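Local coordinates for protein proline dehydrogenase (Deinococcus radiodurans, PDB 4H6Q) that catalyses the FAD-dependent oxidation of L-proline to delta-1-pyrroline-5-carboxylate, passing the electrons to a quinone in the first step of proline breakdown to glutamate, at residues K28-A33 with A38-E43; L64-D69 with W287-S292; S98-S103 with R278-Y283. All blocks are in the same frame, centred on the assembly; numbering follows the deposited sequence.

The three contacts run from the outside of the beta8-alpha8 barrel to its active site. Contact 3 lies deepest, its centre about 5 Å from that of the chain, and joins strands 96-99 and 277-283 beside the bound tetrahydrofuran-2-carboxylic acid. Contact 2, its centre about 11 Å from that of contact 3, packs helix 288-296 against the loop that follows strand 58-63 and touches the same ligand through Tyr290; Leu64 N bonds to Tyr283 O (2.8 Å) and Phe67 N to Ser102 OG (2.9 Å). Contact 1 is peripheral, its centre about 14 Å from that of contact 2, yet Glu40 OE2 accepts a probable hydrogen bond from Trp287 NE1 (3.0 Å), linking it to contact 2.

Contact 1 (K28-A33 with A38-E43); sequences KMWNLA and AGESIE
Helix 23-33 and the loop entering helix 42-54 share no backbone hydrogen bond, and the indole of Trp30 bridges the gap between them to meet Gly39 and Glu40. The indole leaves the helix toward the loop, CG anti to the backbone N (chi1 173°), and presents the rim of its six-membered ring. Trp30 CH2 lies 3.7 Å from Gly39 CA, which sits at the ring edge and near its plane. Gly39 suits this place because its phi of 156° is easily reached only without a side chain. The loop leads toward the beta8-alpha8 barrel, and backbone bonds from Ala38 to Pro282 and from Gly39 to Gly284 tie it to the end of strand 277-283 and the turn beyond. Glu40 approaches the same corner of the indole with its aliphatic part, CG standing 4.0 Å from Trp30 CH2. Its chain then runs out extended, and the carboxylate takes a hydrogen bond from Trp287 NE1, while the rings of Trp287 and Trp30 meet with their planes at about 45°. Just beyond, Ser41 N-caps helix 42-54, its OG accepting from a backbone N past the segment.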
loop_
_atom_site.group_PDB
_atom_site.type_symbol
_atom_site.label_atom_id
_atom_site.label_comp_id
_atom_site.label_asym_id
_atom_site.label_seq_id
_atom_site.Cartn_x
_atom_site.Cartn_y
_atom_site.Cartn_z
ATOM N N LYS A 28 -19.250 -10.525 16.756
ATOM C CA LYS A 28 -19.848 -9.438 15.994
ATOM C C LYS A 28 -18.834 -8.377 15.551
ATOM O O LYS A 28 -18.925 -7.916 14.385
ATOM C CB LYS A 28 -21.027 -8.826 16.740
ATOM C CG LYS A 28 -22.263 -9.739 16.799
ATOM C CD LYS A 28 -23.341 -8.954 17.536
ATOM C CE LYS A 28 -24.688 -9.664 17.720
ATOM N NZ LYS A 28 -25.424 -9.124 18.915
ATOM N N MET A 29 -17.834 -8.037 16.396
ATOM C CA MET A 29 -16.814 -7.071 15.981
ATOM C C MET A 29 -15.965 -7.630 14.863
ATOM O O MET A 29 -15.686 -6.931 13.872
ATOM C CB MET A 29 -15.927 -6.667 17.136
ATOM C CG MET A 29 -14.925 -5.568 16.767
ATOM S SD MET A 29 -15.786 -3.992 16.419
ATOM C CE MET A 29 -16.291 -3.448 18.048
ATOM N N TRP A 30 -15.584 -8.902 14.989
ATOM C CA TRP A 30 -14.864 -9.566 13.908
ATOM C C TRP A 30 -15.688 -9.646 12.623
ATOM O O TRP A 30 -15.149 -9.416 11.538
ATOM C CB TRP A 30 -14.365 -10.937 14.354
ATOM C CG TRP A 30 -13.758 -11.743 13.233
ATOM C CD1 TRP A 30 -14.212 -12.919 12.765
ATOM C CD2 TRP A 30 -12.608 -11.406 12.441
ATOM N NE1 TRP A 30 -13.416 -13.363 11.746
ATOM C CE2 TRP A 30 -12.429 -12.447 11.513
ATOM C CE3 TRP A 30 -11.709 -10.334 12.432
ATOM C CZ2 TRP A 30 -11.392 -12.460 10.588
ATOM C CZ3 TRP A 30 -10.700 -10.320 11.492
ATOM C CH2 TRP A 30 -10.534 -11.386 10.597
ATOM N N ASN A 31 -16.998 -9.873 12.735
ATOM C CA ASN A 31 -17.791 -9.873 11.507
ATOM C C ASN A 31 -17.769 -8.515 10.825
ATOM O O ASN A 31 -17.702 -8.448 9.598
ATOM C CB ASN A 31 -19.245 -10.294 11.722
ATOM C CG ASN A 31 -19.390 -11.716 12.231
ATOM O OD1 ASN A 31 -18.551 -12.604 11.984
ATOM N ND2 ASN A 31 -20.478 -11.945 12.939
ATOM N N LEU A 32 -17.821 -7.444 11.610
ATOM C CA LEU A 32 -17.685 -6.107 11.057
ATOM C C LEU A 32 -16.314 -5.972 10.367
ATOM O O LEU A 32 -16.216 -5.536 9.201
ATOM C CB LEU A 32 -17.863 -5.071 12.170
ATOM C CG LEU A 32 -17.793 -3.605 11.791
ATOM C CD1 LEU A 32 -18.828 -3.283 10.695
ATOM C CD2 LEU A 32 -18.010 -2.701 13.008
ATOM N N ALA A 33 -15.254 -6.367 11.067
ATOM C CA ALA A 33 -13.906 -6.241 10.508
ATOM C C ALA A 33 -13.662 -7.085 9.260
ATOM O O ALA A 33 -12.834 -6.716 8.412
ATOM C CB ALA A 33 -12.867 -6.543 11.558
ATOM N N ALA A 38 -9.061 -9.870 5.297
ATOM C CA ALA A 38 -9.378 -11.161 4.693
ATOM C C ALA A 38 -9.624 -12.289 5.735
ATOM O O ALA A 38 -10.466 -13.190 5.519
ATOM C CB ALA A 38 -8.343 -11.543 3.614
ATOM N N GLY A 39 -8.942 -12.208 6.853
ATOM C CA GLY A 39 -8.908 -13.264 7.833
ATOM C C GLY A 39 -7.636 -13.088 8.621
ATOM O O GLY A 39 -6.929 -12.096 8.466
ATOM N N GLU A 40 -7.311 -14.080 9.426
ATOM C CA GLU A 40 -6.170 -13.989 10.326
ATOM C C GLU A 40 -4.952 -14.792 9.865
ATOM O O GLU A 40 -3.877 -14.665 10.456
ATOM C CB GLU A 40 -6.586 -14.376 11.759
ATOM C CG GLU A 40 -7.573 -13.322 12.386
ATOM C CD GLU A 40 -7.676 -13.395 13.925
ATOM O OE1 GLU A 40 -7.391 -14.452 14.519
ATOM O OE2 GLU A 40 -8.069 -12.403 14.575
ATOM N N SER A 41 -5.093 -15.605 8.817
ATOM C CA SER A 41 -4.000 -16.513 8.403
ATOM C C SER A 41 -3.479 -16.231 7.011
ATOM O O SER A 41 -4.189 -15.655 6.176
ATOM C CB SER A 41 -4.464 -17.972 8.412
ATOM O OG SER A 41 -5.487 -18.182 7.446
ATOM N N ILE A 42 -2.259 -16.675 6.728
ATOM C CA ILE A 42 -1.773 -16.650 5.347
ATOM C C ILE A 42 -2.758 -17.369 4.410
ATOM O O ILE A 42 -3.028 -16.876 3.308
ATOM C CB ILE A 42 -0.360 -17.323 5.268
ATOM C CG1 ILE A 42 0.689 -16.430 5.962
ATOM C CG2 ILE A 42 0.063 -17.622 3.809
ATOM C CD1 ILE A 42 2.054 -17.115 6.216
ATOM N N GLU A 43 -3.306 -18.517 4.836
ATOM C CA GLU A 43 -4.232 -19.271 3.984
ATOM C C GLU A 43 -5.466 -18.457 3.584
ATOM O O GLU A 43 -5.873 -18.468 2.415
ATOM C CB GLU A 43 -4.629 -20.599 4.654
#

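Contact 2 (L64-D69 with W287-S292); sequences LGEFID and WYAYFS. With TFB (tetrahydrofuran-2-carboxylic acid), chain D.
Apolar packing centres on Leu64, whose two methyls reach Trp287, just before helix 288-296, and Tyr290 in its first turn. CD1 lies 3.6 Å from Trp287 CB, and CD2 lies 3.5 Å from Tyr290 CB, with CG of the same tyrosine almost as near. Leu64 and Tyr290 cross at about a right angle, the methyl meeting the root of the phenol obliquely. A branched leucine fits here because one side chain can touch two residues three positions apart, where the chain turns into the helix. Trp287 meets Leu64 only near its CB: the chi1 of 44° places CG between the backbone N and the carbonyl carbon, and the indole is carried off to Glu40 and Trp30. In the beta8-alpha8 barrel, this packing joins the loop that leads from strand 58-63 to helix 71-90 with helix 288-296, beside the substrate pocket.

The second kind of contact sets a carboxylate beside a methyl. Glu66 OE1 comes within 3.5 Å of Ala289 CB, and the small alanine lets the acid lie close against the helix. The polar end of Glu66 is directed to Arg293, with which OE2 forms a salt bridge.

Tyr290 also reaches the ligand. A chi1 of 175° sets its CG beside its own carbonyl carbon and extends the ring toward the pocket, where CD1 stands 3.6 Å from OXT of tetrahydrofuran-2-carboxylic acid, while Arg294 makes a cation-pi contact with the ring.

The chemistry implies a second-shell part for Glu66: it pairs with Arg293, whose NE bonds to the ligand, and so probably helps hold that guanidinium in position and balance its charge. Leu64 packs against the base of a ring that helps line the substrate pocket.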
loop_
_atom_site.group_PDB
_atom_site.type_symbol
_atom_site.label_atom_id
_atom_site.label_comp_id
_atom_site.label_asym_id
_atom_site.label_seq_id
_atom_site.Cartn_x
_atom_site.Cartn_y
_atom_site.Cartn_z
ATOM N N LEU A 64 -0.946 -7.402 8.728
ATOM C CA LEU A 64 -1.314 -6.266 9.575
ATOM C C LEU A 64 -0.436 -6.121 10.819
ATOM O O LEU A 64 -0.022 -7.117 11.420
ATOM C CB LEU A 64 -2.784 -6.399 9.998
ATOM C CG LEU A 64 -3.753 -6.101 8.828
ATOM C CD1 LEU A 64 -5.186 -6.565 9.199
ATOM C CD2 LEU A 64 -3.711 -4.619 8.402
ATOM N N GLY A 65 -0.135 -4.880 11.186
ATOM C CA GLY A 65 0.659 -4.602 12.374
ATOM C C GLY A 65 1.562 -3.387 12.117
ATOM O O GLY A 65 1.965 -3.124 10.983
ATOM N N GLU A 66 1.890 -2.635 13.148
ATOM C CA GLU A 66 2.615 -1.381 12.951
ATOM C C GLU A 66 3.171 -0.849 14.270
ATOM O O GLU A 66 2.685 -1.226 15.363
ATOM C CB GLU A 66 1.665 -0.324 12.301
ATOM C CG GLU A 66 0.385 -0.067 13.108
ATOM C CD GLU A 66 -0.645 0.668 12.320
ATOM O OE1 GLU A 66 -1.081 1.745 12.767
ATOM O OE2 GLU A 66 -1.028 0.184 11.227
ATOM N N PHE A 67 4.151 0.032 14.176
ATOM C CA PHE A 67 4.752 0.696 15.363
ATOM C C PHE A 67 5.140 -0.339 16.405
ATOM O O PHE A 67 4.820 -0.232 17.591
ATOM C CB PHE A 67 3.837 1.793 15.947
ATOM C CG PHE A 67 3.430 2.824 14.923
ATOM C CD1 PHE A 67 4.397 3.604 14.272
ATOM C CD2 PHE A 67 2.100 2.957 14.517
ATOM C CE1 PHE A 67 4.045 4.493 13.270
ATOM C CE2 PHE A 67 1.744 3.877 13.557
ATOM C CZ PHE A 67 2.721 4.653 12.916
ATOM N N ILE A 68 5.875 -1.354 15.946
ATOM C CA ILE A 68 6.291 -2.446 16.811
ATOM C C ILE A 68 7.530 -2.034 17.622
ATOM O O ILE A 68 8.553 -1.621 17.054
ATOM C CB ILE A 68 6.522 -3.708 15.959
ATOM C CG1 ILE A 68 5.193 -4.045 15.234
ATOM C CG2 ILE A 68 7.024 -4.857 16.832
ATOM C CD1 ILE A 68 5.251 -5.330 14.473
ATOM N N ASP A 69 7.433 -2.117 18.948
ATOM C CA ASP A 69 8.473 -1.540 19.807
ATOM C C ASP A 69 9.712 -2.379 19.961
ATOM O O ASP A 69 10.822 -1.845 20.064
ATOM C CB ASP A 69 7.931 -1.228 21.198
ATOM C CG ASP A 69 6.894 -0.135 21.166
ATOM O OD1 ASP A 69 7.101 0.824 20.376
ATOM O OD2 ASP A 69 5.855 -0.251 21.858
ATOM N N TRP A 287 -5.334 -6.672 13.764
ATOM C CA TRP A 287 -6.092 -5.925 12.788
ATOM C C TRP A 287 -6.726 -4.656 13.318
ATOM O O TRP A 287 -7.337 -3.915 12.560
ATOM C CB TRP A 287 -7.185 -6.813 12.151
ATOM C CG TRP A 287 -7.979 -7.700 13.111
ATOM C CD1 TRP A 287 -7.729 -9.007 13.404
ATOM C CD2 TRP A 287 -9.163 -7.356 13.852
ATOM N NE1 TRP A 287 -8.648 -9.495 14.295
ATOM C CE2 TRP A 287 -9.555 -8.511 14.578
ATOM C CE3 TRP A 287 -9.923 -6.175 13.995
ATOM C CZ2 TRP A 287 -10.687 -8.521 15.431
ATOM C CZ3 TRP A 287 -11.045 -6.202 14.820
ATOM C CH2 TRP A 287 -11.411 -7.355 15.526
ATOM N N TYR A 288 -6.579 -4.380 14.612
ATOM C CA TYR A 288 -7.311 -3.268 15.254
ATOM C C TYR A 288 -6.969 -1.892 14.711
ATOM O O TYR A 288 -7.872 -1.059 14.514
ATOM C CB TYR A 288 -7.143 -3.308 16.783
ATOM C CG TYR A 288 -7.624 -4.634 17.320
ATOM C CD1 TYR A 288 -8.990 -4.872 17.498
ATOM C CD2 TYR A 288 -6.741 -5.677 17.543
ATOM C CE1 TYR A 288 -9.453 -6.059 17.962
ATOM C CE2 TYR A 288 -7.195 -6.896 17.984
ATOM C CZ TYR A 288 -8.557 -7.083 18.205
ATOM O OH TYR A 288 -9.007 -8.298 18.655
ATOM N N ALA A 289 -5.692 -1.633 14.435
ATOM C CA ALA A 289 -5.302 -0.288 14.001
ATOM C C ALA A 289 -5.865 0.024 12.598
ATOM O O ALA A 289 -6.535 1.042 12.359
ATOM C CB ALA A 289 -3.771 -0.110 14.007
ATOM N N TYR A 290 -5.596 -0.864 11.645
ATOM C CA TYR A 290 -6.080 -0.705 10.277
ATOM C C TYR A 290 -7.615 -0.625 10.276
ATOM O O TYR A 290 -8.227 0.260 9.619
ATOM C CB TYR A 290 -5.575 -1.871 9.418
ATOM C CG TYR A 290 -6.083 -1.918 8.004
ATOM C CD1 TYR A 290 -5.246 -1.526 6.944
ATOM C CD2 TYR A 290 -7.351 -2.407 7.693
ATOM C CE1 TYR A 290 -5.673 -1.569 5.639
ATOM C CE2 TYR A 290 -7.768 -2.484 6.334
ATOM C CZ TYR A 290 -6.926 -2.035 5.345
ATOM O OH TYR A 290 -7.288 -2.079 4.001
ATOM N N PHE A 291 -8.262 -1.563 10.972
ATOM C CA PHE A 291 -9.719 -1.562 10.996
ATOM C C PHE A 291 -10.281 -0.266 11.641
ATOM O O PHE A 291 -11.281 0.305 11.159
ATOM C CB PHE A 291 -10.186 -2.791 11.766
ATOM C CG PHE A 291 -11.663 -2.841 12.039
ATOM C CD1 PHE A 291 -12.609 -2.742 11.022
ATOM C CD2 PHE A 291 -12.097 -3.039 13.335
ATOM C CE1 PHE A 291 -13.979 -2.860 11.304
ATOM C CE2 PHE A 291 -13.465 -3.157 13.636
ATOM C CZ PHE A 291 -14.404 -3.040 12.628
ATOM N N SER A 292 -9.643 0.239 12.701
ATOM C CA SER A 292 -10.084 1.493 13.308
ATOM C C SER A 292 -10.053 2.651 12.313
ATOM O O SER A 292 -10.983 3.479 12.322
ATOM C CB SER A 292 -9.307 1.823 14.583
ATOM O OG SER A 292 -8.009 2.308 14.287
HETATM O OA TFB D . -2.086 2.277 4.484
HETATM C CA TFB D . -3.438 2.540 4.839
HETATM C C TFB D . -3.725 2.060 6.247
HETATM O OB TFB D . -4.780 2.447 6.816
HETATM C CB TFB D . -4.282 1.806 3.885
HETATM C CG TFB D . -3.411 0.740 3.403
HETATM C CD TFB D . -2.007 1.163 3.599
HETATM O OXT TFB D . -2.924 1.276 6.877
#

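Contact 3 (S98-S103 with R278-Y283); sequences SIKLSS and RVYLPY. With TFB (tetrahydrofuran-2-carboxylic acid), chain D.
At a chi1 of -167°, Tyr280 turns its ring away from the backbone N, which carries the phenol from strand 277-283 across to Lys100 and Ser98. Lys100 runs extended from CB to CE and then turns at chi4 (58°), bringing NZ to the bound tetrahydrofuran-2-carboxylic acid.

The two strands are not neighbours in the sheet: strand 58-63 lies between them in the closed TIM barrel, and the CA atoms of Ser98 and Tyr280 are 8.2 Å apart. Side chains therefore bridge the distance. Ser98 CB meets Tyr280 CE1 obliquely at 3.6 Å, a small residue leaving room for the ring, while its OG bonds to Asn60 and to Arg189. Lys100 NZ comes to 3.6 Å from Tyr280 OH without a hydrogen bond; NZ instead forms a salt bridge and OH a hydrogen bond with OD2 of Asp137, probably an active-site residue.

The ligand lies over one face of the Tyr280 ring, its CG 3.3 Å above the plane and offset toward the rim. The aromatic face suits the aliphatic carbons of a saturated five-membered ring. The ligand's carboxylate is held by Lys100, NZ donating to OXT at 2.9 Å; a bond from NZ to the ring oxygen OA is weak at 3.5 Å. Arg293 NE and Arg294 NH1 also bond to the ligand. Lys100 O accepts from both N and OG of Ser103, the latter in the carbonyl plane, steadying the turn after the lysine.

A lysine and two arginines round one small acid make a pocket matched to a carboxylate, as the substrate proline carries, while Tyr280, probably critical for catalysis, supplies a flat wall that also touches FAD. Together they probably fix the substrate's ring beside the flavin.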
loop_
_atom_site.group_PDB
_atom_site.type_symbol
_atom_site.label_atom_id
_atom_site.label_comp_id
_atom_site.label_asym_id
_atom_site.label_seq_id
_atom_site.Cartn_x
_atom_site.Cartn_y
_atom_site.Cartn_z
ATOM N N SER A 98 2.782 -5.136 0.455
ATOM C CA SER A 98 3.009 -3.827 1.063
ATOM C C SER A 98 3.409 -3.995 2.484
ATOM O O SER A 98 2.760 -4.748 3.224
ATOM C CB SER A 98 1.746 -2.953 0.942
ATOM O OG SER A 98 1.456 -2.628 -0.436
ATOM N N ILE A 99 4.475 -3.295 2.860
ATOM C CA ILE A 99 4.949 -3.290 4.249
ATOM C C ILE A 99 4.977 -1.876 4.778
ATOM O O ILE A 99 5.232 -0.902 4.049
ATOM C CB ILE A 99 6.343 -3.954 4.411
ATOM C CG1 ILE A 99 7.452 -3.182 3.679
ATOM C CG2 ILE A 99 6.273 -5.432 3.929
ATOM C CD1 ILE A 99 8.866 -3.760 3.911
ATOM N N LYS A 100 4.745 -1.760 6.095
ATOM C CA LYS A 100 4.986 -0.526 6.854
ATOM C C LYS A 100 6.343 -0.658 7.511
ATOM O O LYS A 100 6.594 -1.621 8.256
ATOM C CB LYS A 100 3.904 -0.375 7.950
ATOM C CG LYS A 100 2.592 0.135 7.336
ATOM C CD LYS A 100 1.474 0.123 8.356
ATOM C CE LYS A 100 0.208 0.766 7.786
ATOM N NZ LYS A 100 -0.326 0.128 6.552
ATOM N N LEU A 101 7.266 0.262 7.245
ATOM C CA LEU A 101 8.595 0.058 7.805
ATOM C C LEU A 101 8.620 0.132 9.362
ATOM O O LEU A 101 9.536 -0.384 10.010
ATOM C CB LEU A 101 9.619 1.006 7.180
ATOM C CG LEU A 101 9.960 0.624 5.708
ATOM C CD1 LEU A 101 10.645 1.767 4.998
ATOM C CD2 LEU A 101 10.782 -0.661 5.622
ATOM N N SER A 102 7.614 0.787 9.974
ATOM C CA SER A 102 7.517 0.759 11.435
ATOM C C SER A 102 7.183 -0.636 11.981
ATOM O O SER A 102 7.342 -0.878 13.186
ATOM C CB SER A 102 6.442 1.731 11.920
ATOM O OG SER A 102 5.153 1.169 11.740
ATOM N N SER A 103 6.747 -1.572 11.135
ATOM C CA SER A 103 6.532 -2.948 11.583
ATOM C C SER A 103 7.797 -3.762 11.586
ATOM O O SER A 103 7.842 -4.823 12.231
ATOM C CB SER A 103 5.491 -3.685 10.761
ATOM O OG SER A 103 5.941 -3.944 9.438
ATOM N N ARG A 278 -5.811 -3.362 -8.705
ATOM C CA ARG A 278 -5.121 -4.192 -7.712
ATOM C C ARG A 278 -5.615 -3.814 -6.335
ATOM O O ARG A 278 -5.550 -2.644 -5.946
ATOM C CB ARG A 278 -3.601 -3.988 -7.810
ATOM C CG ARG A 278 -2.840 -4.955 -6.897
ATOM C CD ARG A 278 -1.337 -4.689 -6.944
ATOM N NE ARG A 278 -0.705 -4.867 -8.271
ATOM C CZ ARG A 278 -0.227 -6.021 -8.735
ATOM N NH1 ARG A 278 -0.371 -7.167 -8.052
ATOM N NH2 ARG A 278 0.454 -6.005 -9.877
ATOM N N VAL A 279 -6.098 -4.805 -5.588
ATOM C CA VAL A 279 -6.730 -4.557 -4.315
ATOM C C VAL A 279 -5.776 -4.828 -3.172
ATOM O O VAL A 279 -5.092 -5.876 -3.119
ATOM C CB VAL A 279 -8.015 -5.429 -4.171
ATOM C CG1 VAL A 279 -8.520 -5.514 -2.733
ATOM C CG2 VAL A 279 -9.088 -4.869 -5.088
ATOM N N TYR A 280 -5.711 -3.865 -2.219
ATOM C CA TYR A 280 -4.911 -3.984 -1.012
ATOM C C TYR A 280 -5.620 -4.969 -0.085
ATOM O O TYR A 280 -6.767 -4.729 0.337
ATOM C CB TYR A 280 -4.771 -2.575 -0.397
ATOM C CG TYR A 280 -3.733 -2.434 0.695
ATOM C CD1 TYR A 280 -2.512 -1.761 0.455
ATOM C CD2 TYR A 280 -3.975 -2.901 2.015
ATOM C CE1 TYR A 280 -1.551 -1.618 1.432
ATOM C CE2 TYR A 280 -3.008 -2.771 3.017
ATOM C CZ TYR A 280 -1.794 -2.141 2.703
ATOM O OH TYR A 280 -0.903 -2.047 3.726
ATOM N N LEU A 281 -4.926 -6.067 0.224
ATOM C CA LEU A 281 -5.531 -7.269 0.810
ATOM C C LEU A 281 -4.835 -7.572 2.125
ATOM O O LEU A 281 -3.803 -8.200 2.183
ATOM C CB LEU A 281 -5.426 -8.444 -0.155
ATOM C CG LEU A 281 -6.313 -9.657 0.117
ATOM C CD1 LEU A 281 -5.941 -10.479 1.351
ATOM C CD2 LEU A 281 -7.748 -9.256 0.095
ATOM N N PRO A 282 -5.391 -7.051 3.250
ATOM C CA PRO A 282 -4.725 -7.200 4.558
ATOM C C PRO A 282 -5.213 -8.422 5.310
ATOM O O PRO A 282 -6.371 -8.856 5.144
ATOM C CB PRO A 282 -5.140 -5.920 5.269
ATOM C CG PRO A 282 -6.499 -5.606 4.717
ATOM C CD PRO A 282 -6.609 -6.208 3.332
ATOM N N TYR A 283 -4.344 -9.003 6.142
ATOM C CA TYR A 283 -4.746 -10.132 6.938
ATOM C C TYR A 283 -3.883 -10.138 8.208
ATOM O O TYR A 283 -2.857 -9.456 8.301
ATOM C CB TYR A 283 -4.556 -11.467 6.174
ATOM C CG TYR A 283 -3.079 -11.840 6.080
ATOM C CD1 TYR A 283 -2.488 -12.778 6.965
ATOM C CD2 TYR A 283 -2.244 -11.193 5.129
ATOM C CE1 TYR A 283 -1.131 -13.048 6.918
ATOM C CE2 TYR A 283 -0.867 -11.467 5.073
ATOM C CZ TYR A 283 -0.318 -12.372 5.982
ATOM O OH TYR A 283 1.022 -12.604 5.935
HETATM O OA TFB D . -2.086 2.277 4.484
HETATM C CA TFB D . -3.438 2.540 4.839
HETATM C C TFB D . -3.725 2.060 6.247
HETATM O OB TFB D . -4.780 2.447 6.816
HETATM C CB TFB D . -4.282 1.806 3.885
HETATM C CG TFB D . -3.411 0.740 3.403
HETATM C CD TFB D . -2.007 1.163 3.599
HETATM O OXT TFB D . -2.924 1.276 6.877
#